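Long-range contacts in Blr3880 protein (Bradyrhizobium japonicum, PDB 2OOD), which probably catalyses the zinc-dependent hydrolytic deamination of guanine to xanthine and ammonia, a step of purine breakdown: residues P73-G78 with S380-G385; D405-D410 with D454-M459. All coordinates share one frame; numbering follows the deposited sequence.

Interaction 1: residues P73-G78 with S380-G385; sequences PGFIDG and SVTLGG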
# COMPACT_ATOMS: atom_id res chain seq x y z
N PRO A 73 -13.08 -18.65 -0.37
CA PRO A 73 -12.43 -19.48 0.65
C PRO A 73 -11.61 -18.62 1.60
O PRO A 73 -11.16 -17.54 1.23
CB PRO A 73 -11.56 -20.42 -0.18
CG PRO A 73 -12.37 -20.61 -1.41
CD PRO A 73 -12.82 -19.19 -1.72
N GLY A 74 -11.41 -19.09 2.82
CA GLY A 74 -10.63 -18.33 3.78
C GLY A 74 -9.20 -18.11 3.29
O GLY A 74 -8.58 -19.03 2.78
N PHE A 75 -8.69 -16.90 3.45
CA PHE A 75 -7.35 -16.58 2.99
C PHE A 75 -6.24 -17.30 3.74
O PHE A 75 -6.27 -17.38 4.96
CB PHE A 75 -7.12 -15.07 3.05
CG PHE A 75 -8.14 -14.28 2.29
CD1 PHE A 75 -8.74 -14.80 1.14
CD2 PHE A 75 -8.51 -13.01 2.71
CE1 PHE A 75 -9.68 -14.07 0.42
CE2 PHE A 75 -9.46 -12.27 2.00
CZ PHE A 75 -10.05 -12.81 0.85
N ILE A 76 -5.26 -17.81 3.00
CA ILE A 76 -4.12 -18.52 3.58
C ILE A 76 -2.97 -17.52 3.62
O ILE A 76 -2.63 -16.90 2.62
CB ILE A 76 -3.67 -19.72 2.72
CG1 ILE A 76 -4.87 -20.52 2.22
CG2 ILE A 76 -2.76 -20.63 3.54
CD1 ILE A 76 -5.51 -21.37 3.27
N ASP A 77 -2.35 -17.38 4.79
CA ASP A 77 -1.23 -16.47 4.98
C ASP A 77 -0.06 -17.37 5.36
O ASP A 77 -0.01 -17.91 6.46
CB ASP A 77 -1.60 -15.48 6.09
CG ASP A 77 -0.43 -14.67 6.60
OD1 ASP A 77 0.61 -15.27 6.92
OD2 ASP A 77 -0.55 -13.43 6.71
N GLY A 78 0.88 -17.56 4.45
CA GLY A 78 2.00 -18.44 4.73
C GLY A 78 3.21 -17.88 5.44
O GLY A 78 4.25 -18.51 5.42
N SER A 380 -3.85 -17.30 -5.47
CA SER A 380 -2.66 -17.31 -4.62
C SER A 380 -2.92 -17.23 -3.12
O SER A 380 -2.15 -17.77 -2.34
CB SER A 380 -1.71 -16.17 -5.01
OG SER A 380 -1.05 -16.45 -6.23
N VAL A 381 -3.98 -16.54 -2.71
CA VAL A 381 -4.28 -16.43 -1.29
C VAL A 381 -5.26 -17.52 -0.83
O VAL A 381 -5.69 -17.53 0.32
CB VAL A 381 -4.86 -15.04 -0.94
CG1 VAL A 381 -3.84 -13.96 -1.28
CG2 VAL A 381 -6.15 -14.81 -1.69
N THR A 382 -5.60 -18.44 -1.74
CA THR A 382 -6.49 -19.54 -1.41
C THR A 382 -5.95 -20.86 -1.93
O THR A 382 -4.98 -21.38 -1.39
CB THR A 382 -7.93 -19.32 -1.95
OG1 THR A 382 -7.91 -19.33 -3.38
CG2 THR A 382 -8.49 -17.99 -1.44
N LEU A 383 -6.56 -21.41 -2.99
CA LEU A 383 -6.11 -22.70 -3.52
C LEU A 383 -4.60 -22.80 -3.75
O LEU A 383 -3.96 -23.80 -3.40
CB LEU A 383 -6.85 -23.04 -4.82
CG LEU A 383 -6.57 -24.44 -5.38
CD1 LEU A 383 -6.89 -25.50 -4.34
CD2 LEU A 383 -7.40 -24.66 -6.63
N GLY A 384 -4.03 -21.74 -4.33
CA GLY A 384 -2.60 -21.72 -4.59
C GLY A 384 -1.80 -21.75 -3.31
O GLY A 384 -0.80 -22.45 -3.21
N GLY A 385 -2.24 -21.00 -2.32
CA GLY A 385 -1.54 -20.98 -1.05
C GLY A 385 -1.66 -22.31 -0.34
O GLY A 385 -0.75 -22.72 0.37
O HOH W 1 -0.97 -18.00 0.30
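Phe-75 and Val-381 mark the closest backbone approach, with their CA atoms 5.3 Å apart, where strand 70-81 passes, at Phe-75, the turn between helices 374-380 and 383-388. One direct backbone hydrogen bond joins the segments: Ile-76 N donates to Val-381 O at 2.7 Å, nearly straight at 170°, with the donor tilted 27° from the carbonyl plane. The same oxygen receives a CA-H...O contact from Phe-75 CA at 3.3 Å, so two consecutive strand residues converge on one carbonyl of the turn. A water adds a second, indirect link, donating to Ile-76 O at 3.1 Å and to Ser-380 O.

The side chains of Phe-75 and Val-381 extend alongside each other in the same direction. With CG1 anti to the carbonyl carbon (chi1 -61°), Val-381 places CG2 between the backbone N and the carbonyl carbon, and CG2 comes within 3.8 Å of Phe-75 CD1. Thr-382 CG2 instead reaches the edge of that ring, near its plane, and also touches Pro-73 CB at 4.1 Å. Thr-382 stands at the N-cap position without making a capping bond; its OG1 is hydrogen-bonded backward to Phe-378 O. Ile-76 leans over the turn, its CG1 3.7 Å from Thr-382 O, while its CG2 branch is near Gly-385 O.

The contact is wholly buried. Strand 70-81, which continues to the zinc ligands His-79 and His-81 of the amidohydrolase barrel, is flanked here by strand 132-138, bonded to Phe-75 and Asp-77, while Met-335 of helix 335-352 touches both Phe-75 and Val-381.

Interaction 2: residues D405-D410 with D454-M459; sequences DFVALD and DETWVM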
# COMPACT_ATOMS: atom_id res chain seq x y z
N ASP A 405 -13.81 -23.11 5.77
CA ASP A 405 -13.36 -21.81 6.24
C ASP A 405 -13.70 -20.87 5.10
O ASP A 405 -13.39 -21.18 3.95
CB ASP A 405 -11.84 -21.78 6.46
CG ASP A 405 -11.41 -22.66 7.61
OD1 ASP A 405 -12.29 -23.12 8.36
OD2 ASP A 405 -10.19 -22.88 7.78
N PHE A 406 -14.35 -19.75 5.37
CA PHE A 406 -14.67 -18.85 4.28
C PHE A 406 -14.89 -17.41 4.71
O PHE A 406 -15.04 -17.12 5.89
CB PHE A 406 -15.87 -19.37 3.47
CG PHE A 406 -17.10 -19.64 4.30
CD1 PHE A 406 -18.10 -18.68 4.43
CD2 PHE A 406 -17.26 -20.87 4.95
CE1 PHE A 406 -19.25 -18.94 5.19
CE2 PHE A 406 -18.40 -21.13 5.71
CZ PHE A 406 -19.39 -20.16 5.83
N VAL A 407 -14.91 -16.52 3.73
CA VAL A 407 -15.07 -15.10 3.98
C VAL A 407 -16.13 -14.48 3.09
O VAL A 407 -16.21 -14.78 1.91
CB VAL A 407 -13.72 -14.35 3.75
CG1 VAL A 407 -13.94 -12.85 3.79
CG2 VAL A 407 -12.70 -14.75 4.80
N ALA A 408 -16.95 -13.62 3.68
CA ALA A 408 -17.97 -12.94 2.91
C ALA A 408 -17.41 -11.54 2.62
O ALA A 408 -17.27 -10.73 3.53
CB ALA A 408 -19.26 -12.85 3.70
N LEU A 409 -17.09 -11.29 1.36
CA LEU A 409 -16.54 -10.01 0.94
C LEU A 409 -17.62 -9.03 0.51
O LEU A 409 -18.57 -9.40 -0.18
CB LEU A 409 -15.57 -10.19 -0.23
CG LEU A 409 -14.27 -10.97 -0.02
CD1 LEU A 409 -13.56 -11.07 -1.35
CD2 LEU A 409 -13.38 -10.27 1.00
N ASP A 410 -17.48 -7.78 0.94
CA ASP A 410 -18.42 -6.74 0.55
C ASP A 410 -17.66 -5.91 -0.47
O ASP A 410 -16.86 -5.05 -0.12
CB ASP A 410 -18.79 -5.87 1.75
CG ASP A 410 -19.72 -4.74 1.38
OD1 ASP A 410 -20.05 -4.60 0.18
OD2 ASP A 410 -20.12 -3.97 2.28
N ASP A 454 -16.43 -8.74 5.48
CA ASP A 454 -17.65 -8.58 6.27
C ASP A 454 -17.88 -9.72 7.26
O ASP A 454 -18.35 -9.49 8.37
CB ASP A 454 -18.85 -8.43 5.34
CG ASP A 454 -20.05 -7.83 6.04
OD1 ASP A 454 -19.92 -6.72 6.61
OD2 ASP A 454 -21.13 -8.47 6.03
N GLU A 455 -17.57 -10.94 6.86
CA GLU A 455 -17.75 -12.08 7.75
C GLU A 455 -16.64 -13.09 7.53
O GLU A 455 -16.25 -13.35 6.39
CB GLU A 455 -19.11 -12.75 7.49
CG GLU A 455 -20.32 -11.87 7.76
CD GLU A 455 -21.63 -12.59 7.51
OE1 GLU A 455 -21.63 -13.84 7.55
OE2 GLU A 455 -22.67 -11.91 7.31
N THR A 456 -16.14 -13.66 8.61
CA THR A 456 -15.09 -14.67 8.53
C THR A 456 -15.61 -15.91 9.25
O THR A 456 -15.97 -15.85 10.42
CB THR A 456 -13.78 -14.21 9.20
OG1 THR A 456 -13.33 -12.99 8.61
CG2 THR A 456 -12.70 -15.26 9.03
N TRP A 457 -15.66 -17.04 8.55
CA TRP A 457 -16.15 -18.28 9.13
C TRP A 457 -15.05 -19.33 9.24
O TRP A 457 -14.19 -19.42 8.37
CB TRP A 457 -17.29 -18.85 8.27
CG TRP A 457 -18.51 -17.97 8.18
CD1 TRP A 457 -18.56 -16.68 7.73
CD2 TRP A 457 -19.86 -18.32 8.54
NE1 TRP A 457 -19.86 -16.22 7.78
CE2 TRP A 457 -20.67 -17.20 8.27
CE3 TRP A 457 -20.46 -19.48 9.05
CZ2 TRP A 457 -22.05 -17.21 8.50
CZ3 TRP A 457 -21.84 -19.48 9.28
CH2 TRP A 457 -22.61 -18.35 9.01
N VAL A 458 -15.09 -20.12 10.30
CA VAL A 458 -14.12 -21.17 10.51
C VAL A 458 -14.88 -22.44 10.88
O VAL A 458 -15.54 -22.48 11.92
CB VAL A 458 -13.16 -20.83 11.66
CG1 VAL A 458 -12.16 -21.94 11.84
CG2 VAL A 458 -12.46 -19.54 11.37
N MSE A 459 -14.80 -23.46 10.04
CA MSE A 459 -15.49 -24.72 10.29
C MSE A 459 -17.01 -24.56 10.36
O MSE A 459 -17.66 -25.10 11.26
CB MSE A 459 -14.98 -25.34 11.59
CG MSE A 459 -13.57 -25.85 11.52
SE MSE A 459 -13.41 -27.35 10.26
CE MSE A 459 -13.31 -28.82 11.55
O HOH W 2 -19.98 -4.33 4.89
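Ala-408 O takes two N-H groups from the opposite strand, Asp-454 N at 2.9 Å and, weakly, Glu-455 N at 3.4 Å. This pairing of two residues against one is a classic beta bulge, set in an antiparallel ladder whose strand axes run at 171°. Ala-408 N returns a bond to Glu-455 O, and farther along Phe-406 pairs with Trp-457 in both directions. There Trp-457 N meets Phe-406 O at 2.7 Å, almost in line with the carbonyl, whereas Phe-406 N approaches Trp-457 O from above the carbonyl plane.

On the face shared by Phe-406, Ala-408, Glu-455 and Trp-457, the two aromatic side chains project together. The Phe-406 ring and the five-membered ring of Trp-457 form an offset stack, centroids 4.2 Å apart and planes at 19°. Phe-406 CG sits between its backbone N and carbonyl carbon (chi1 55°), which brings the ring over the indole, and Trp-457 CB makes a CH-pi contact over the centre of the phenyl face. The indole is also held at its edge: NE1 donates, in the plane of the indole, to the anti lone pair of Glu-455 OE1 at 3.0 Å, while OE2 pairs with Lys-465. An alanine in place of Trp-457 would probably leave Phe-406 without its stacking partner and Glu-455 OE1 without the indole donor.

Asp-454 OD2 forms salt bridges with Arg-69 and Lys-465. At the other end, Asp-405 OD2 pairs with Arg-198, and Asp-405 OD1 accepts the backbone N-H of Met-459 at 3.0 Å, nearly along its C-O axis.

How the interactions relate
Strand 70-81 connects the two contacts, because interaction 1 packs one part of it against the turn between two helices while strand 406-409 of interaction 2 pairs with it antiparallel. A probable hydrogen bond from Gly-74 N to Asp-405 O, 3.1 Å long, joins them directly, and Phe-75 CZ packs on Leu-409 CD2. Both are buried, but the centre of interaction 1 lies about 6 Å from the centre of the chain, that of interaction 2 about 16 Å, away from the annotated sites. The chemistry differs accordingly: the inner contact relies on one direct backbone bond, a water and apolar contacts of Phe-75, Val-381 and the Thr-382 methyl, whereas the outer one is an antiparallel strand ladder interrupted by a bulge, with an aromatic stack and charged side chains.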